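Long-range contacts in succinate-semialdehyde dehydrogenase (Synechococcus sp., PDB 4ITA), which probably catalyses the NADP-dependent oxidation of succinic semialdehyde to succinate, as a cyanobacterial member of the aldehyde dehydrogenase family: residues I5-N9 / R18-L22; I125-P131 / V201-T207; F136-F140 / A167-L172; N151-H157 / V181-I187. All blocks are in the same frame, centred on the assembly; numbering follows the deposited sequence.

Contact 1: residues I5-N9 / R18-L22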
# COMPACT_ATOMS: atom_id res chain seq x y z
N ILE A 5 27.50 14.45 4.05
CA ILE A 5 27.69 13.02 4.27
C ILE A 5 29.05 12.78 4.93
O ILE A 5 30.10 12.99 4.32
CB ILE A 5 27.60 12.23 2.96
CG1 ILE A 5 26.27 12.51 2.26
CG2 ILE A 5 27.79 10.74 3.22
CD1 ILE A 5 26.20 11.98 0.85
N ALA A 6 29.02 12.34 6.18
CA ALA A 6 30.24 12.25 6.96
C ALA A 6 30.08 11.35 8.17
O ALA A 6 28.98 11.20 8.72
CB ALA A 6 30.67 13.65 7.41
N THR A 7 31.18 10.74 8.57
CA THR A 7 31.26 10.09 9.87
C THR A 7 31.68 11.13 10.88
O THR A 7 32.79 11.67 10.80
CB THR A 7 32.28 8.94 9.88
OG1 THR A 7 31.94 7.96 8.89
CG2 THR A 7 32.34 8.27 11.26
N ILE A 8 30.79 11.44 11.81
CA ILE A 8 31.11 12.30 12.94
C ILE A 8 30.83 11.50 14.21
O ILE A 8 29.68 11.16 14.50
CB ILE A 8 30.30 13.59 12.94
CG1 ILE A 8 30.54 14.36 11.63
CG2 ILE A 8 30.68 14.45 14.14
CD1 ILE A 8 29.66 15.59 11.46
N ASN A 9 31.89 11.16 14.93
CA ASN A 9 31.79 10.32 16.12
C ASN A 9 31.05 11.05 17.24
O ASN A 9 31.54 12.04 17.76
CB ASN A 9 33.19 9.91 16.58
CG ASN A 9 33.18 8.83 17.65
OD1 ASN A 9 32.26 8.75 18.46
ND2 ASN A 9 34.21 8.00 17.65
N ARG A 18 34.85 12.33 5.52
CA ARG A 18 33.81 12.91 4.69
C ARG A 18 33.72 12.17 3.37
O ARG A 18 34.69 11.57 2.90
CB ARG A 18 34.08 14.38 4.40
CG ARG A 18 34.55 15.16 5.59
CD ARG A 18 34.79 16.60 5.18
NE ARG A 18 33.54 17.30 4.92
CZ ARG A 18 32.95 18.10 5.79
NH1 ARG A 18 33.51 18.32 6.97
NH2 ARG A 18 31.80 18.70 5.48
N PHE A 19 32.53 12.23 2.78
CA PHE A 19 32.25 11.53 1.53
C PHE A 19 31.62 12.47 0.52
O PHE A 19 30.81 13.33 0.88
CB PHE A 19 31.33 10.33 1.79
CG PHE A 19 31.92 9.32 2.74
CD1 PHE A 19 32.49 8.15 2.26
CD2 PHE A 19 31.89 9.53 4.11
CE1 PHE A 19 33.03 7.21 3.14
CE2 PHE A 19 32.44 8.61 4.99
CZ PHE A 19 33.00 7.45 4.50
N LYS A 20 32.01 12.31 -0.74
CA LYS A 20 31.43 13.07 -1.83
C LYS A 20 30.07 12.47 -2.17
O LYS A 20 29.93 11.26 -2.32
CB LYS A 20 32.35 13.01 -3.05
CG LYS A 20 32.05 14.02 -4.15
CD LYS A 20 33.11 13.96 -5.26
CE LYS A 20 32.94 15.08 -6.28
NZ LYS A 20 31.64 14.99 -7.00
N ALA A 21 29.06 13.32 -2.26
CA ALA A 21 27.74 12.87 -2.70
C ALA A 21 27.79 12.56 -4.19
O ALA A 21 28.54 13.18 -4.95
CB ALA A 21 26.70 13.93 -2.42
N LEU A 22 26.99 11.60 -4.61
CA LEU A 22 26.85 11.31 -6.04
C LEU A 22 26.22 12.49 -6.76
O LEU A 22 25.39 13.21 -6.19
CB LEU A 22 25.93 10.11 -6.25
CG LEU A 22 26.37 8.77 -5.67
CD1 LEU A 22 25.34 7.72 -6.06
CD2 LEU A 22 27.78 8.38 -6.13
O HOH W 1 28.74 15.38 0.94

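Contact 2: residues I125-P131 / V201-T207. With NDP (NADPH dihydro-nicotinamide-adenine-dinucleotide phosphate), chain C.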
# COMPACT_ATOMS: atom_id res chain seq x y z
N ILE A 125 13.17 -2.21 -9.55
CA ILE A 125 13.97 -1.44 -8.61
C ILE A 125 13.12 -0.86 -7.48
O ILE A 125 12.16 -0.12 -7.72
CB ILE A 125 14.70 -0.27 -9.30
CG1 ILE A 125 15.56 -0.75 -10.47
CG2 ILE A 125 15.54 0.49 -8.29
CD1 ILE A 125 16.12 0.41 -11.30
N LEU A 126 13.51 -1.18 -6.25
CA LEU A 126 12.93 -0.60 -5.04
C LEU A 126 13.90 0.41 -4.44
O LEU A 126 15.08 0.10 -4.23
CB LEU A 126 12.65 -1.71 -4.01
CG LEU A 126 12.26 -1.33 -2.58
CD1 LEU A 126 10.90 -0.62 -2.53
CD2 LEU A 126 12.22 -2.57 -1.70
N LEU A 127 13.41 1.62 -4.18
CA LEU A 127 14.15 2.60 -3.41
C LEU A 127 13.84 2.42 -1.93
O LEU A 127 12.67 2.33 -1.55
CB LEU A 127 13.75 4.02 -3.81
CG LEU A 127 14.12 5.15 -2.83
CD1 LEU A 127 15.62 5.34 -2.71
CD2 LEU A 127 13.46 6.44 -3.26
N ALA A 128 14.88 2.38 -1.11
CA ALA A 128 14.73 2.39 0.34
C ALA A 128 15.45 3.59 0.94
O ALA A 128 16.62 3.83 0.66
CB ALA A 128 15.27 1.13 0.93
N VAL A 129 14.74 4.31 1.80
CA VAL A 129 15.31 5.42 2.56
C VAL A 129 15.29 5.02 4.03
O VAL A 129 14.23 4.68 4.58
CB VAL A 129 14.50 6.71 2.36
CG1 VAL A 129 15.02 7.83 3.26
CG2 VAL A 129 14.54 7.14 0.90
N MET A 130 16.46 5.02 4.65
CA MET A 130 16.64 4.42 5.98
C MET A 130 17.26 5.39 6.99
O MET A 130 17.95 6.33 6.61
CB MET A 130 17.48 3.15 5.88
CG MET A 130 16.76 2.01 5.15
SD MET A 130 15.35 1.26 6.04
CE MET A 130 14.11 1.17 4.75
N PRO A 131 17.01 5.17 8.29
CA PRO A 131 17.51 6.06 9.34
C PRO A 131 18.77 5.54 10.05
O PRO A 131 19.12 4.37 9.93
CB PRO A 131 16.35 6.09 10.32
CG PRO A 131 15.87 4.68 10.29
CD PRO A 131 16.01 4.23 8.83
N VAL A 201 12.45 3.14 -11.41
CA VAL A 201 12.19 2.90 -10.00
C VAL A 201 10.69 2.64 -9.82
O VAL A 201 9.87 3.45 -10.24
CB VAL A 201 12.68 4.08 -9.14
CG1 VAL A 201 12.26 3.92 -7.69
CG2 VAL A 201 14.19 4.20 -9.26
N LYS A 202 10.34 1.49 -9.25
CA LYS A 202 8.94 1.03 -9.26
C LYS A 202 8.19 1.18 -7.94
O LYS A 202 6.96 1.13 -7.92
CB LYS A 202 8.87 -0.43 -9.74
CG LYS A 202 9.48 -0.66 -11.13
CD LYS A 202 8.90 0.26 -12.21
CE LYS A 202 9.45 -0.13 -13.57
NZ LYS A 202 9.07 0.82 -14.65
N ALA A 203 8.93 1.39 -6.86
CA ALA A 203 8.34 1.40 -5.53
C ALA A 203 9.32 2.04 -4.58
O ALA A 203 10.51 2.11 -4.86
CB ALA A 203 8.02 -0.01 -5.09
N ALA A 204 8.83 2.50 -3.43
CA ALA A 204 9.70 3.11 -2.44
C ALA A 204 9.25 2.80 -1.03
O ALA A 204 8.05 2.76 -0.73
CB ALA A 204 9.80 4.60 -2.66
N THR A 205 10.22 2.60 -0.15
CA THR A 205 9.96 2.34 1.25
C THR A 205 10.81 3.30 2.09
O THR A 205 11.96 3.60 1.75
CB THR A 205 10.23 0.86 1.59
OG1 THR A 205 9.78 0.57 2.92
CG2 THR A 205 11.70 0.50 1.46
N LEU A 206 10.23 3.81 3.17
CA LEU A 206 10.97 4.70 4.05
C LEU A 206 10.71 4.36 5.50
O LEU A 206 9.56 4.15 5.91
CB LEU A 206 10.60 6.17 3.79
CG LEU A 206 11.35 7.23 4.61
CD1 LEU A 206 11.57 8.51 3.80
CD2 LEU A 206 10.61 7.59 5.91
N THR A 207 11.79 4.30 6.26
CA THR A 207 11.75 4.25 7.72
C THR A 207 12.39 5.55 8.21
O THR A 207 13.50 5.90 7.80
CB THR A 207 12.50 3.02 8.25
OG1 THR A 207 11.87 1.84 7.73
CG2 THR A 207 12.47 2.98 9.77
PA NDP C . 14.78 11.49 9.43
O1A NDP C . 13.39 11.33 8.88
O2A NDP C . 15.35 12.86 9.64
O5B NDP C . 15.79 10.70 8.48
C5B NDP C . 15.54 9.36 8.05
C4B NDP C . 16.00 9.16 6.60
O4B NDP C . 15.20 9.98 5.75
C3B NDP C . 17.44 9.60 6.36
O3B NDP C . 18.00 8.79 5.31
C2B NDP C . 17.27 11.02 5.85
O2B NDP C . 18.35 11.48 5.05
C1B NDP C . 16.05 10.84 4.99
N9A NDP C . 15.27 12.06 4.74
C8A NDP C . 15.00 13.08 5.58
N7A NDP C . 14.21 13.99 4.97
C5A NDP C . 13.95 13.54 3.74
C6A NDP C . 13.19 14.00 2.57
N6A NDP C . 12.51 15.17 2.62
N1A NDP C . 13.19 13.22 1.47
C2A NDP C . 13.85 12.05 1.42
N3A NDP C . 14.57 11.57 2.44
C4A NDP C . 14.64 12.27 3.59
O3 NDP C . 14.74 10.60 10.80
PN NDP C . 15.48 10.75 12.24
O1N NDP C . 15.52 12.18 12.71
O2N NDP C . 16.74 9.93 12.17
O5D NDP C . 14.43 9.97 13.18
C5D NDP C . 14.22 8.57 13.02
C4D NDP C . 12.73 8.29 12.95
O4D NDP C . 12.50 6.98 12.40
C3D NDP C . 12.06 8.28 14.32
O3D NDP C . 10.80 8.95 14.26
C2D NDP C . 11.92 6.79 14.57
O2D NDP C . 10.90 6.54 15.54
C1D NDP C . 11.56 6.27 13.20
N1N NDP C . 11.77 4.82 13.13
C2N NDP C . 10.83 4.02 12.61
C3N NDP C . 10.79 2.67 12.95
C7N NDP C . 9.77 1.74 12.36
O7N NDP C . 10.16 0.65 11.94
N7N NDP C . 8.50 2.10 12.31
C4N NDP C . 11.78 2.09 13.94
C5N NDP C . 12.96 2.94 14.00
C6N NDP C . 12.91 4.27 13.59
P2B NDP C . 19.48 12.46 5.63
O1X NDP C . 20.36 12.67 4.44
O2X NDP C . 18.77 13.72 6.07
O3X NDP C . 20.18 11.75 6.76

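Contact 3: residues F136-F140 / A167-L172. With EDO (1,2-ethanediol), chain R.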
# COMPACT_ATOMS: atom_id res chain seq x y z
N PHE A 136 22.11 -1.15 10.49
CA PHE A 136 22.19 -2.44 9.81
C PHE A 136 20.83 -3.12 9.77
O PHE A 136 20.36 -3.51 8.69
CB PHE A 136 23.20 -3.37 10.51
CG PHE A 136 24.62 -3.24 10.01
CD1 PHE A 136 25.28 -2.02 10.06
CD2 PHE A 136 25.30 -4.34 9.52
CE1 PHE A 136 26.59 -1.90 9.61
CE2 PHE A 136 26.61 -4.23 9.07
CZ PHE A 136 27.25 -3.01 9.12
N TRP A 137 20.20 -3.27 10.93
CA TRP A 137 18.95 -4.03 11.03
C TRP A 137 17.85 -3.51 10.11
O TRP A 137 17.21 -4.29 9.43
CB TRP A 137 18.48 -4.09 12.49
CG TRP A 137 17.02 -4.39 12.67
CD1 TRP A 137 16.06 -3.54 13.13
CD2 TRP A 137 16.35 -5.62 12.38
NE1 TRP A 137 14.84 -4.16 13.15
CE2 TRP A 137 14.99 -5.45 12.69
CE3 TRP A 137 16.78 -6.86 11.89
CZ2 TRP A 137 14.05 -6.46 12.53
CZ3 TRP A 137 15.84 -7.87 11.73
CH2 TRP A 137 14.49 -7.66 12.04
N GLN A 138 17.63 -2.20 10.07
CA GLN A 138 16.53 -1.72 9.24
C GLN A 138 16.81 -1.96 7.76
O GLN A 138 15.88 -2.18 6.97
CB GLN A 138 16.26 -0.24 9.47
CG GLN A 138 16.14 0.18 10.92
CD GLN A 138 14.77 -0.06 11.47
OE1 GLN A 138 13.90 -0.54 10.76
NE2 GLN A 138 14.56 0.28 12.74
N VAL A 139 18.07 -1.91 7.37
CA VAL A 139 18.44 -2.20 5.99
C VAL A 139 18.17 -3.67 5.66
O VAL A 139 17.51 -3.97 4.66
CB VAL A 139 19.90 -1.84 5.69
CG1 VAL A 139 20.27 -2.25 4.27
CG2 VAL A 139 20.13 -0.33 5.88
N PHE A 140 18.64 -4.59 6.50
CA PHE A 140 18.41 -6.00 6.23
C PHE A 140 16.94 -6.39 6.34
O PHE A 140 16.49 -7.28 5.63
CB PHE A 140 19.34 -6.88 7.07
CG PHE A 140 20.75 -6.88 6.57
CD1 PHE A 140 21.10 -7.63 5.45
CD2 PHE A 140 21.72 -6.09 7.17
CE1 PHE A 140 22.40 -7.62 4.96
CE2 PHE A 140 23.02 -6.07 6.69
CZ PHE A 140 23.36 -6.84 5.58
N ALA A 167 29.22 -0.62 4.14
CA ALA A 167 29.44 -1.96 4.66
C ALA A 167 28.34 -2.93 4.25
O ALA A 167 28.62 -4.09 3.92
CB ALA A 167 29.61 -1.94 6.18
N VAL A 168 27.09 -2.49 4.27
CA VAL A 168 25.99 -3.37 3.87
C VAL A 168 26.14 -3.78 2.41
O VAL A 168 26.00 -4.97 2.08
CB VAL A 168 24.62 -2.73 4.13
CG1 VAL A 168 23.52 -3.56 3.47
CG2 VAL A 168 24.37 -2.58 5.63
N GLU A 169 26.46 -2.83 1.54
CA GLU A 169 26.71 -3.18 0.14
C GLU A 169 27.87 -4.16 0.01
O GLU A 169 27.78 -5.13 -0.74
CB GLU A 169 26.95 -1.95 -0.74
CG GLU A 169 27.20 -2.34 -2.19
CD GLU A 169 27.48 -1.21 -3.16
OE1 GLU A 169 26.77 -0.19 -3.16
OE2 GLU A 169 28.41 -1.35 -3.98
N ALA A 170 28.95 -3.93 0.76
CA ALA A 170 30.12 -4.80 0.70
C ALA A 170 29.79 -6.22 1.17
O ALA A 170 30.30 -7.19 0.62
CB ALA A 170 31.26 -4.22 1.50
N ILE A 171 28.96 -6.35 2.20
CA ILE A 171 28.53 -7.66 2.67
C ILE A 171 27.79 -8.40 1.56
O ILE A 171 28.05 -9.57 1.30
CB ILE A 171 27.61 -7.54 3.91
CG1 ILE A 171 28.44 -7.11 5.12
CG2 ILE A 171 26.91 -8.87 4.20
CD1 ILE A 171 27.59 -6.59 6.28
N LEU A 172 26.89 -7.70 0.89
CA LEU A 172 26.08 -8.32 -0.15
C LEU A 172 26.90 -8.68 -1.39
O LEU A 172 26.65 -9.72 -2.03
CB LEU A 172 24.86 -7.45 -0.48
CG LEU A 172 23.90 -7.30 0.70
CD1 LEU A 172 22.84 -6.25 0.38
CD2 LEU A 172 23.23 -8.61 1.06
C1 EDO R . 13.78 -1.95 16.42
O1 EDO R . 13.43 -3.34 16.50
C2 EDO R . 12.79 -1.25 15.49
O2 EDO R . 12.91 -1.77 14.16

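Contact 4: residues N151-H157 / V181-I187. With NDP (NADPH dihydro-nicotinamide-adenine-dinucleotide phosphate), chain C; EDO (1,2-ethanediol), chain E; EDO (1,2-ethanediol), chain F.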
# COMPACT_ATOMS: atom_id res chain seq x y z
N ASN A 151 13.46 -8.64 -6.52
CA ASN A 151 13.64 -7.21 -6.74
C ASN A 151 15.12 -6.85 -6.67
O ASN A 151 15.94 -7.61 -6.16
CB ASN A 151 12.91 -6.41 -5.65
CG ASN A 151 11.40 -6.36 -5.84
OD1 ASN A 151 10.89 -6.33 -6.96
ND2 ASN A 151 10.67 -6.32 -4.73
N VAL A 152 15.46 -5.67 -7.19
CA VAL A 152 16.76 -5.08 -6.88
C VAL A 152 16.50 -3.82 -6.06
O VAL A 152 15.37 -3.31 -6.01
CB VAL A 152 17.62 -4.80 -8.12
CG1 VAL A 152 17.84 -6.08 -8.91
CG2 VAL A 152 16.98 -3.72 -9.00
N ALA A 153 17.53 -3.32 -5.38
CA ALA A 153 17.33 -2.22 -4.46
C ALA A 153 18.41 -1.17 -4.54
O ALA A 153 19.59 -1.48 -4.75
CB ALA A 153 17.22 -2.74 -3.04
N VAL A 154 17.99 0.08 -4.37
CA VAL A 154 18.92 1.18 -4.15
C VAL A 154 18.62 1.75 -2.78
O VAL A 154 17.46 1.98 -2.43
CB VAL A 154 18.88 2.25 -5.27
CG1 VAL A 154 19.39 1.66 -6.58
CG2 VAL A 154 17.46 2.82 -5.46
N LEU A 155 19.67 1.95 -1.99
CA LEU A 155 19.55 2.43 -0.62
C LEU A 155 20.04 3.85 -0.48
O LEU A 155 21.19 4.15 -0.83
CB LEU A 155 20.38 1.55 0.31
CG LEU A 155 20.63 2.06 1.73
CD1 LEU A 155 19.35 2.13 2.56
CD2 LEU A 155 21.70 1.22 2.43
N LYS A 156 19.19 4.74 0.02
CA LYS A 156 19.62 6.04 0.50
C LYS A 156 19.59 5.97 2.02
O LYS A 156 18.52 6.00 2.64
CB LYS A 156 18.73 7.17 -0.03
CG LYS A 156 19.17 8.57 0.42
CD LYS A 156 18.38 9.10 1.62
CE LYS A 156 18.83 10.50 2.04
NZ LYS A 156 20.19 10.52 2.68
N HIS A 157 20.76 5.81 2.62
CA HIS A 157 20.88 5.73 4.06
C HIS A 157 21.02 7.14 4.63
O HIS A 157 21.19 8.11 3.89
CB HIS A 157 22.07 4.85 4.46
CG HIS A 157 21.83 4.01 5.67
ND1 HIS A 157 20.99 4.40 6.69
CD2 HIS A 157 22.31 2.79 6.02
CE1 HIS A 157 20.97 3.45 7.62
NE2 HIS A 157 21.76 2.47 7.24
N VAL A 181 22.40 -5.51 -8.06
CA VAL A 181 21.26 -6.03 -7.33
C VAL A 181 21.00 -5.22 -6.06
O VAL A 181 19.85 -5.02 -5.67
CB VAL A 181 21.43 -7.54 -7.05
CG1 VAL A 181 20.40 -8.04 -6.03
CG2 VAL A 181 21.32 -8.32 -8.36
N PHE A 182 22.06 -4.75 -5.42
CA PHE A 182 21.93 -3.85 -4.28
C PHE A 182 22.98 -2.76 -4.41
O PHE A 182 24.17 -3.06 -4.57
CB PHE A 182 22.12 -4.59 -2.95
CG PHE A 182 21.89 -3.72 -1.74
CD1 PHE A 182 22.87 -2.84 -1.29
CD2 PHE A 182 20.69 -3.79 -1.06
CE1 PHE A 182 22.65 -2.03 -0.18
CE2 PHE A 182 20.46 -2.98 0.06
CZ PHE A 182 21.44 -2.10 0.49
N GLN A 183 22.56 -1.51 -4.33
CA GLN A 183 23.51 -0.41 -4.41
C GLN A 183 23.22 0.64 -3.37
O GLN A 183 22.10 1.13 -3.26
CB GLN A 183 23.49 0.25 -5.80
CG GLN A 183 23.96 -0.65 -6.94
CD GLN A 183 23.85 0.05 -8.28
OE1 GLN A 183 24.82 0.62 -8.80
NE2 GLN A 183 22.66 0.04 -8.85
N THR A 184 24.26 0.99 -2.62
CA THR A 184 24.21 2.12 -1.70
C THR A 184 24.44 3.42 -2.45
O THR A 184 25.41 3.56 -3.20
CB THR A 184 25.27 1.94 -0.63
OG1 THR A 184 24.82 0.92 0.27
CG2 THR A 184 25.51 3.24 0.15
N LEU A 185 23.52 4.36 -2.27
CA LEU A 185 23.63 5.69 -2.86
C LEU A 185 24.06 6.67 -1.79
O LEU A 185 23.29 6.96 -0.87
CB LEU A 185 22.30 6.14 -3.47
CG LEU A 185 21.61 5.17 -4.44
CD1 LEU A 185 20.32 5.79 -4.96
CD2 LEU A 185 22.52 4.80 -5.60
N LEU A 186 25.28 7.18 -1.91
CA LEU A 186 25.74 8.22 -1.00
C LEU A 186 25.17 9.54 -1.48
O LEU A 186 25.81 10.27 -2.24
CB LEU A 186 27.27 8.27 -0.94
CG LEU A 186 27.94 7.03 -0.31
CD1 LEU A 186 29.45 7.26 -0.20
CD2 LEU A 186 27.33 6.68 1.04
N ILE A 187 23.93 9.82 -1.08
CA ILE A 187 23.22 11.01 -1.52
C ILE A 187 22.45 11.63 -0.37
O ILE A 187 22.11 10.95 0.60
CB ILE A 187 22.24 10.69 -2.69
CG1 ILE A 187 21.12 9.73 -2.25
CG2 ILE A 187 22.99 10.17 -3.91
CD1 ILE A 187 20.07 9.46 -3.33
PA NDP C . 14.78 11.49 9.43
O1A NDP C . 13.39 11.33 8.88
O2A NDP C . 15.35 12.86 9.64
O5B NDP C . 15.79 10.70 8.48
C5B NDP C . 15.54 9.36 8.05
C4B NDP C . 16.00 9.16 6.60
O4B NDP C . 15.20 9.98 5.75
C3B NDP C . 17.44 9.60 6.36
O3B NDP C . 18.00 8.79 5.31
C2B NDP C . 17.27 11.02 5.85
O2B NDP C . 18.35 11.48 5.05
C1B NDP C . 16.05 10.84 4.99
N9A NDP C . 15.27 12.06 4.74
C8A NDP C . 15.00 13.08 5.58
N7A NDP C . 14.21 13.99 4.97
C5A NDP C . 13.95 13.54 3.74
C6A NDP C . 13.19 14.00 2.57
N6A NDP C . 12.51 15.17 2.62
N1A NDP C . 13.19 13.22 1.47
C2A NDP C . 13.85 12.05 1.42
N3A NDP C . 14.57 11.57 2.44
C4A NDP C . 14.64 12.27 3.59
O3 NDP C . 14.74 10.60 10.80
PN NDP C . 15.48 10.75 12.24
O1N NDP C . 15.52 12.18 12.71
O2N NDP C . 16.74 9.93 12.17
O5D NDP C . 14.43 9.97 13.18
C5D NDP C . 14.22 8.57 13.02
C4D NDP C . 12.73 8.29 12.95
O4D NDP C . 12.50 6.98 12.40
C3D NDP C . 12.06 8.28 14.32
O3D NDP C . 10.80 8.95 14.26
C2D NDP C . 11.92 6.79 14.57
O2D NDP C . 10.90 6.54 15.54
C1D NDP C . 11.56 6.27 13.20
N1N NDP C . 11.77 4.82 13.13
C2N NDP C . 10.83 4.02 12.61
C3N NDP C . 10.79 2.67 12.95
C7N NDP C . 9.77 1.74 12.36
O7N NDP C . 10.16 0.65 11.94
N7N NDP C . 8.50 2.10 12.31
C4N NDP C . 11.78 2.09 13.94
C5N NDP C . 12.96 2.94 14.00
C6N NDP C . 12.91 4.27 13.59
P2B NDP C . 19.48 12.46 5.63
O1X NDP C . 20.36 12.67 4.44
O2X NDP C . 18.77 13.72 6.07
O3X NDP C . 20.18 11.75 6.76
C1 EDO E . 26.37 -5.52 -4.05
O1 EDO E . 27.33 -5.31 -5.10
C2 EDO E . 25.38 -6.60 -4.44
O2 EDO E . 24.66 -6.23 -5.63
C1 EDO F . 10.12 -7.59 -1.35
O1 EDO F . 10.61 -6.27 -1.69
C2 EDO F . 8.63 -7.70 -1.61
O2 EDO F . 7.97 -6.93 -0.60
O HOH W 2 20.65 -1.51 -7.38
O HOH W 3 23.48 5.81 1.64
O HOH W 4 23.59 9.15 2.38

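Contact 1: residues I5-N9 / R18-L22
The side chain of I5 lies against two residues of 18-22: its CG2 sits 3.8 Å from CB of F19, while its CD1 reaches CB of A21, also at 3.8 Å. A long branched aliphatic chain suits this place because it can cover both partners at once, and A21 is small enough to let it in. Beside this apolar patch the backbone of F19 donates from N to O of I5 at 3.0 Å. The two segments run antiparallel, with A6 opposite R18 as a non-hydrogen-bonded pair (CA to CA 4.3 Å), so this is one end of the two-stranded hairpin formed by 6-8 and 15-18, near the surface of the subunit. The ring of F19 turns its edge to CA of A6, at 4.3 Å from CD2, and to OG1 of T7, at 4.0 Å from CE2. That hydroxyl is hydrogen-bonded to E74 and Q163, while the F19 ring packs on P162 and L166 of helix 162-175.

Contact 2: residues I125-P131 / V201-T207
Two adjacent parallel strands of the Rossmann-like cofactor-binding sheet meet here, and their C-terminal ends carry V129, M130 and T207 of the NADPH pocket. The backbone ladder has five hydrogen bonds: K202 N to I125 O (2.9 Å), L127 N to A203 O (3.0 Å), T205 N to L127 O (2.8 Å), V129 N to T205 O (2.9 Å) and T207 N to V129 O (3.0 Å). On one face L127 and V129 accompany A204 and L206, with V129 CG1 3.6 Å from L206 CD1; L127 also packs on helix 192-197. On the other, A128 CB lies 3.7 Å from T205 CG2. Alanine is small enough here to leave room for F142 of helix 137-149, and beta-branched valine and threonine suit extended backbone. Beyond the ladder, P131 has no amide hydrogen to donate, and its CD packs 3.8 Å from T207 CB. At the cofactor, M130 O accepts a hydrogen bond from adenosine ribose O3B of NADPH at 2.8 Å, V129 CG1 comes within 3.3 Å of O4B, and T207 CG2 within 3.4 Å of nicotinamide C2N. The pair thus contacts both halves of the dinucleotide: carbonyl and methyl at the adenosine ribose, methyl at the nicotinamide.

Contact 3: residues F136-F140 / A167-L172
Helix 162-175 packs here against the start of helix 137-149 and F136 just before it, in the Rossmann-like cofactor-binding domain, and the interface is entirely apolar. A167 comes first: its CB points toward the other segment and touches CZ of F136 at 3.9 Å, a methyl being short enough to let the ring approach the helix. V168 is the central residue. Its CG1 meets CG1 of V139 at 3.6 Å, while CG2 lies 3.9 Å from CE2 of F140 and sits over the face of the F136 ring in a CH-pi contact, so a branched side chain serves three partners. E169 takes no part in this packing; its OE1 accepts a hydrogen bond from the backbone of T184 in strand 182-185. One turn on from A167, I171 extends its CD1 to within 3.8 Å of F136 CE2 and 4.3 Å of F140 CZ, and its length allows it to reach both rings. L60 of helix 46-62 also touches I171 and both phenylalanines. The rings of F136 and F140 fill the space beside helix 162-175; the nearest CA atoms, those of F136 and V168, are 7.1 Å from each other, a close approach. L172, one turn after V168, lies against F182 of strand 182-185 and closes the row by placing its CD2 4.1 Å from CE1 of F140.

Contact 4: residues N151-H157 / V181-I187
Backbone hydrogen bonds form a regular parallel ladder: A153 N to V181 O (2.9 Å), Q183 N to A153 O (3.0 Å), L155 N to Q183 O (2.9 Å) and L185 N to L155 O (2.7 Å). Where the strands part, water continues the link, joining H157 N to L185 O. Apolar contacts line both faces. F182 spreads its ring beside A153 and L155, with CZ 3.8 Å from L155 CB, and small A153 leaves it space; across the sheet, V154 CB meets L185 CD1 at 3.8 Å. The side-chain hydrogen bonds belong to K156, whose long chain carries NZ to I187 O and H157 O, both at 2.9 Å, and to phosphate oxygen O1X of NADPH at 2.8 Å. This contact with the 2'-phosphate is consistent with use of NADP rather than NAD. The strands form a beta-alpha-beta unit with helix 162-175, which covers F182 through V168 and L172; helix 24-41 covers Q183 and L185, and strand 115-129 flanks 152-156.

Overall arrangement
From the N terminus, contact 1 closes first, a short hairpin complete before the others open. Contact 2 then spans the longest loop, from strand 115-129 to strand 201-207, and contacts 3 and 4 both fall within it. These two cross, since their segments alternate along the chain: helix 137-149, strand 152-156, helix 162-175, strand 182-185. Contacts 2 and 4 share one sheet, strands 115-129 and 152-156 being neighbours, and both reach NADPH; contact 3 joins two helices packed against that sheet. The loop after the hairpin is tied to segment 181-187 by a probable hydrogen bond from L22 N to L186 O (3.0 Å), although the centres of contacts 1 and 4 are about 16 Å apart.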